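Long-range contacts in aminotransferase class I and II (Streptococcus suis 89/1591, PDB 3OP7), which probably catalyses amino-group transfer using a pyridoxal phosphate cofactor held as a Schiff base: residues V170-Y175 against S200-P205; H330-V335 against L361-Q366. All coordinates share one frame; numbering follows the deposited sequence.

The two contacts lie in different parts of one chain: their centres are 32 Å apart and their nearest atoms about 18 Å apart. Contact 1 joins the start of helix 173-184 to a loop, beyond the C-terminal ends of the neighbouring parallel strands 157-161 and 189-193, inside the mixed sheet of the large, cofactor-binding domain. Contact 2, its centre about 24 Å from that of the chain against 16 Å for contact 1, seats helix 354-368 on 330-335 in the smaller C-terminal part. Pyridoxal phosphate is carried by Lys222, which belongs to neither contact. Contact 1 combines apolar, hydrogen-bonded and ionic interactions; contact 2 is made of van der Waals contacts, with polar atoms near a histidine ring.

Contact 1: residues V170-Y175 against S200-P205; sequences VMDRTY and SELDVP. With EDO (1,2-ethanediol), chain F; EDO (1,2-ethanediol), chain K.
Arg173 meets Asp203 and Pro205 along most of its length. Its CB lies 3.7 Å from Pro205 CD. CG, anti to the backbone N, has only a looser approach to Asp203 OD2, and beyond it CD passes 3.4 Å from Asp203 OD2. The chain then bends at chi3 (-70°), which places NE beside the carboxylate: NE donates to Asp203 OD2 at 2.9 Å, the bond that makes the salt bridge. NE-H meets OD2 on its syn side, 33° out of the carboxylate plane, and the two flat groups are turned 45° apart. At the end of the chain Pro205 CG sits 3.9 Å above the guanidinium plane of Arg173, over its centre. NH2 makes a weak bond to an ethanediol, probably from the crystallisation liquor, while NH1 pairs with Glu177.

The backbone repeats the link, since Arg173 N donates to Asp203 O at 2.9 Å. Just before it, Asp172 is the N-cap of helix 173-184, its OD1 accepting from Tyr175 N at 3.1 Å.

On the other flank the contact is apolar. Val170 CG1 slides past Leu202, closing to a tight 3.4 Å from Leu202 CD1, whereas Val170 CG2 faces Val204 CG1 tip to tip at 3.6 Å. Val170 and Val204 both also touch Asn162, whose OD1 accepts from Met171 N.

Asp203 thus ties the N-terminus of helix 173-184 to the loop after strand 189-193, in the large domain of this fold type I aminotransferase, through both carbonyl and carboxylate. With Asp203 and Glu177 nearby, the positive charge of Arg173 is probably well balanced, while Pro205 covers one guanidinium face.

Contact 2: residues H330-V335 against L361-Q366; sequences HGVLLV and LEKLSQ
Val332 and Leu334 pack on Lys363 and Leu364 and form the apolar half of this contact. With chi1 of Val332 at 178°, its CG2 stands anti to the carbonyl carbon, beside the backbone N, and is the branch that meets Lys363 CB, at 3.6 Å, the shortest approach between the two segments. One step further in, Leu334 CD1 and Leu364 CD2 meet methyl to methyl at 4.2 Å. Val332 and Leu334 both direct their CB toward the helix, and the intervening Leu333 packs instead on Trp12 and Leu13 of helix 8-16, the alternation expected of an extended chain. Leu326 of helix 319-330 touches both Val332 and Leu334.

The second kind of contact surrounds the imidazole of His330. Lys363 O stands 4.1 Å above one face of the His330 ring, displaced toward the rim. The bent lysine chain crosses the histidine at a slant, its CD 4.1 Å from His330 ND1. Gln366, one turn further along the helix, brings OE1 to 3.8 Å from His330 CE1; its amide plane stands 89° from the ring.

The backbone turn lies at Gly331, which, with a phi of 72°, follows helix 319-330 and leads into strand 332-333, parallel to strand 22-23; Gly331 and Leu333 form backbone hydrogen bonds with Tyr22.

The contact thus joins the turn after helix 319-330 to helix 354-368 in the smaller C-terminal part, mainly by carbon packing, grading from the buried Val332, Leu334 and Leu364 to His330, Lys363 and the exposed Gln366. Lys363 NZ is 4.9 Å from His330 ND1, close enough that its positive charge would probably disfavour protonation of the histidine, although Lys363 O over the ring and Gln366 OE1 near CE1 could offset this in part.

Contact 1: residues V170-Y175 against S200-P205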
# COMPACT_ATOMS: atom_id res chain seq x y z
N VAL A 170 -11.90 22.51 -11.19
CA VAL A 170 -11.45 21.61 -12.24
C VAL A 170 -10.84 22.40 -13.42
O VAL A 170 -11.26 23.50 -13.73
CB VAL A 170 -12.66 20.68 -12.63
CG1 VAL A 170 -13.60 21.42 -13.60
CG2 VAL A 170 -12.24 19.36 -13.14
N MSE A 171 -9.79 21.84 -14.00
CA MSE A 171 -9.27 22.31 -15.28
C MSE A 171 -9.99 21.62 -16.41
O MSE A 171 -9.92 20.41 -16.55
CB MSE A 171 -7.79 21.97 -15.42
CG MSE A 171 -6.90 22.59 -14.36
SE MSE A 171 -5.15 21.71 -14.26
CE MSE A 171 -4.33 22.96 -13.02
N ASP A 172 -10.60 22.39 -17.27
CA ASP A 172 -11.30 21.80 -18.40
C ASP A 172 -10.33 21.48 -19.56
O ASP A 172 -9.11 21.71 -19.47
CB ASP A 172 -12.49 22.66 -18.83
CG ASP A 172 -12.10 24.01 -19.40
OD1 ASP A 172 -10.93 24.29 -19.68
OD2 ASP A 172 -13.02 24.80 -19.60
N ARG A 173 -10.88 20.97 -20.64
CA ARG A 173 -10.09 20.61 -21.81
C ARG A 173 -9.25 21.76 -22.34
O ARG A 173 -8.10 21.56 -22.63
CB ARG A 173 -10.99 20.11 -22.95
CG ARG A 173 -10.24 19.81 -24.26
CD ARG A 173 -11.19 19.27 -25.34
NE ARG A 173 -11.66 17.92 -25.02
CZ ARG A 173 -11.01 16.79 -25.30
NH1 ARG A 173 -9.82 16.78 -25.87
NH2 ARG A 173 -11.57 15.64 -25.00
N THR A 174 -9.84 22.93 -22.51
CA THR A 174 -9.10 24.08 -23.08
C THR A 174 -7.86 24.40 -22.21
O THR A 174 -6.76 24.62 -22.73
CB THR A 174 -9.99 25.30 -23.18
OG1 THR A 174 -11.12 24.98 -24.01
CG2 THR A 174 -9.25 26.51 -23.80
N TYR A 175 -8.06 24.43 -20.91
CA TYR A 175 -6.96 24.59 -19.96
C TYR A 175 -5.92 23.50 -20.02
O TYR A 175 -4.71 23.79 -20.08
CB TYR A 175 -7.52 24.66 -18.53
CG TYR A 175 -6.50 25.15 -17.52
CD1 TYR A 175 -5.52 24.33 -17.05
CD2 TYR A 175 -6.56 26.46 -17.05
CE1 TYR A 175 -4.57 24.81 -16.12
CE2 TYR A 175 -5.65 26.91 -16.11
CZ TYR A 175 -4.65 26.08 -15.68
OH TYR A 175 -3.75 26.55 -14.77
N SER A 200 -20.22 18.03 -13.21
CA SER A 200 -20.64 19.24 -13.91
C SER A 200 -20.78 18.99 -15.41
O SER A 200 -20.49 17.91 -15.90
CB SER A 200 -19.63 20.36 -13.68
OG SER A 200 -18.53 20.27 -14.58
N GLU A 201 -21.18 20.03 -16.11
CA GLU A 201 -21.30 19.92 -17.57
C GLU A 201 -20.01 20.28 -18.30
O GLU A 201 -19.94 20.13 -19.53
CB GLU A 201 -22.50 20.71 -18.10
CG GLU A 201 -23.81 19.93 -18.02
CD GLU A 201 -24.93 20.62 -18.80
OE1 GLU A 201 -24.72 20.93 -19.99
OE2 GLU A 201 -26.02 20.86 -18.22
N LEU A 202 -18.96 20.67 -17.57
CA LEU A 202 -17.67 20.98 -18.19
C LEU A 202 -17.09 19.77 -18.90
O LEU A 202 -17.29 18.62 -18.51
CB LEU A 202 -16.67 21.49 -17.15
CG LEU A 202 -16.97 22.84 -16.48
CD1 LEU A 202 -16.01 23.09 -15.30
CD2 LEU A 202 -16.82 23.92 -17.51
N ASP A 203 -16.34 20.05 -19.97
CA ASP A 203 -15.63 19.02 -20.70
C ASP A 203 -14.29 18.77 -19.99
O ASP A 203 -13.37 19.58 -20.08
CB ASP A 203 -15.40 19.49 -22.14
CG ASP A 203 -14.63 18.49 -22.99
OD1 ASP A 203 -14.34 17.35 -22.54
OD2 ASP A 203 -14.30 18.85 -24.11
N VAL A 204 -14.20 17.67 -19.26
CA VAL A 204 -13.02 17.43 -18.47
C VAL A 204 -12.42 16.07 -18.83
O VAL A 204 -12.66 15.06 -18.13
CB VAL A 204 -13.28 17.55 -16.94
CG1 VAL A 204 -12.00 17.56 -16.20
CG2 VAL A 204 -13.95 18.83 -16.59
N PRO A 205 -11.57 16.05 -19.87
CA PRO A 205 -10.89 14.83 -20.21
C PRO A 205 -9.88 14.46 -19.14
O PRO A 205 -9.41 15.32 -18.38
CB PRO A 205 -10.17 15.18 -21.52
CG PRO A 205 -9.95 16.67 -21.44
CD PRO A 205 -11.19 17.16 -20.77
C1 EDO F . -13.91 25.33 -12.51
O1 EDO F . -14.02 24.54 -11.30
C2 EDO F . -12.80 26.37 -12.41
O2 EDO F . -12.99 27.25 -11.27
C1 EDO K . -12.35 11.84 -24.50
O1 EDO K . -11.33 12.32 -25.40
C2 EDO K . -12.70 12.92 -23.48
O2 EDO K . -13.07 12.41 -22.19
O HOH W 1 -15.58 22.95 -20.76

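Contact 2: residues H330-V335 against L361-Q366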
# COMPACT_ATOMS: atom_id res chain seq x y z
N HIS A 330 -19.79 22.30 19.74
CA HIS A 330 -20.95 21.81 18.97
C HIS A 330 -20.80 20.45 18.34
O HIS A 330 -21.76 19.93 17.74
CB HIS A 330 -21.32 22.82 17.89
CG HIS A 330 -21.70 24.14 18.46
ND1 HIS A 330 -22.85 24.33 19.19
CD2 HIS A 330 -21.06 25.33 18.46
CE1 HIS A 330 -22.91 25.58 19.60
NE2 HIS A 330 -21.84 26.21 19.16
N GLY A 331 -19.61 19.87 18.45
CA GLY A 331 -19.34 18.56 17.92
C GLY A 331 -19.25 18.46 16.41
O GLY A 331 -19.32 17.36 15.89
N VAL A 332 -19.06 19.59 15.71
CA VAL A 332 -18.98 19.63 14.26
C VAL A 332 -17.51 19.55 13.83
O VAL A 332 -16.66 20.32 14.31
CB VAL A 332 -19.62 20.94 13.67
CG1 VAL A 332 -19.49 20.98 12.15
CG2 VAL A 332 -21.09 21.09 14.09
N LEU A 333 -17.19 18.60 12.97
CA LEU A 333 -15.81 18.43 12.51
C LEU A 333 -15.67 18.90 11.08
O LEU A 333 -16.40 18.46 10.20
CB LEU A 333 -15.34 16.99 12.64
CG LEU A 333 -13.84 16.74 12.37
CD1 LEU A 333 -12.97 17.34 13.48
CD2 LEU A 333 -13.55 15.26 12.18
N LEU A 334 -14.70 19.82 10.90
CA LEU A 334 -14.26 20.31 9.60
C LEU A 334 -12.76 20.06 9.57
O LEU A 334 -12.18 19.63 10.59
CB LEU A 334 -14.52 21.83 9.52
CG LEU A 334 -15.99 22.28 9.45
CD1 LEU A 334 -16.12 23.78 9.73
CD2 LEU A 334 -16.52 21.97 8.07
N VAL A 335 -12.11 20.36 8.44
CA VAL A 335 -10.64 20.39 8.38
C VAL A 335 -10.21 21.84 8.18
O VAL A 335 -10.62 22.47 7.20
CB VAL A 335 -10.04 19.49 7.33
CG1 VAL A 335 -8.46 19.53 7.42
CG2 VAL A 335 -10.58 18.05 7.51
N LEU A 361 -24.38 22.11 9.45
CA LEU A 361 -24.50 23.49 8.98
C LEU A 361 -25.28 24.37 9.96
O LEU A 361 -24.88 25.49 10.28
CB LEU A 361 -25.15 23.53 7.58
CG LEU A 361 -24.34 22.91 6.43
CD1 LEU A 361 -25.04 23.11 5.10
CD2 LEU A 361 -22.90 23.42 6.36
N GLU A 362 -26.42 23.87 10.42
CA GLU A 362 -27.19 24.54 11.45
C GLU A 362 -26.31 24.91 12.65
O GLU A 362 -26.28 26.07 13.08
CB GLU A 362 -28.36 23.65 11.87
CG GLU A 362 -29.66 23.96 11.10
CD GLU A 362 -30.73 22.84 11.18
OE1 GLU A 362 -30.54 21.82 11.91
OE2 GLU A 362 -31.75 22.99 10.47
N LYS A 363 -25.54 23.93 13.14
CA LYS A 363 -24.67 24.14 14.29
C LYS A 363 -23.50 25.08 13.99
O LYS A 363 -23.08 25.84 14.85
CB LYS A 363 -24.16 22.81 14.86
CG LYS A 363 -25.24 21.93 15.54
CD LYS A 363 -25.72 22.51 16.88
CE LYS A 363 -26.41 21.46 17.75
NZ LYS A 363 -27.24 22.07 18.85
N LEU A 364 -22.97 25.00 12.77
CA LEU A 364 -21.93 25.94 12.32
C LEU A 364 -22.46 27.37 12.32
O LEU A 364 -21.78 28.28 12.79
CB LEU A 364 -21.43 25.56 10.92
CG LEU A 364 -20.31 26.41 10.33
CD1 LEU A 364 -19.16 26.63 11.34
CD2 LEU A 364 -19.78 25.80 9.02
N SER A 365 -23.68 27.55 11.83
CA SER A 365 -24.32 28.89 11.87
C SER A 365 -24.54 29.39 13.31
O SER A 365 -24.40 30.59 13.58
CB SER A 365 -25.65 28.90 11.11
OG SER A 365 -25.40 28.76 9.73
N GLN A 366 -24.89 28.48 14.22
CA GLN A 366 -25.00 28.81 15.65
C GLN A 366 -23.68 29.34 16.20
O GLN A 366 -23.64 30.36 16.89
CB GLN A 366 -25.41 27.58 16.46
CG GLN A 366 -26.92 27.29 16.57
CD GLN A 366 -27.17 26.06 17.42
OE1 GLN A 366 -26.52 25.87 18.45
NE2 GLN A 366 -28.10 25.20 16.98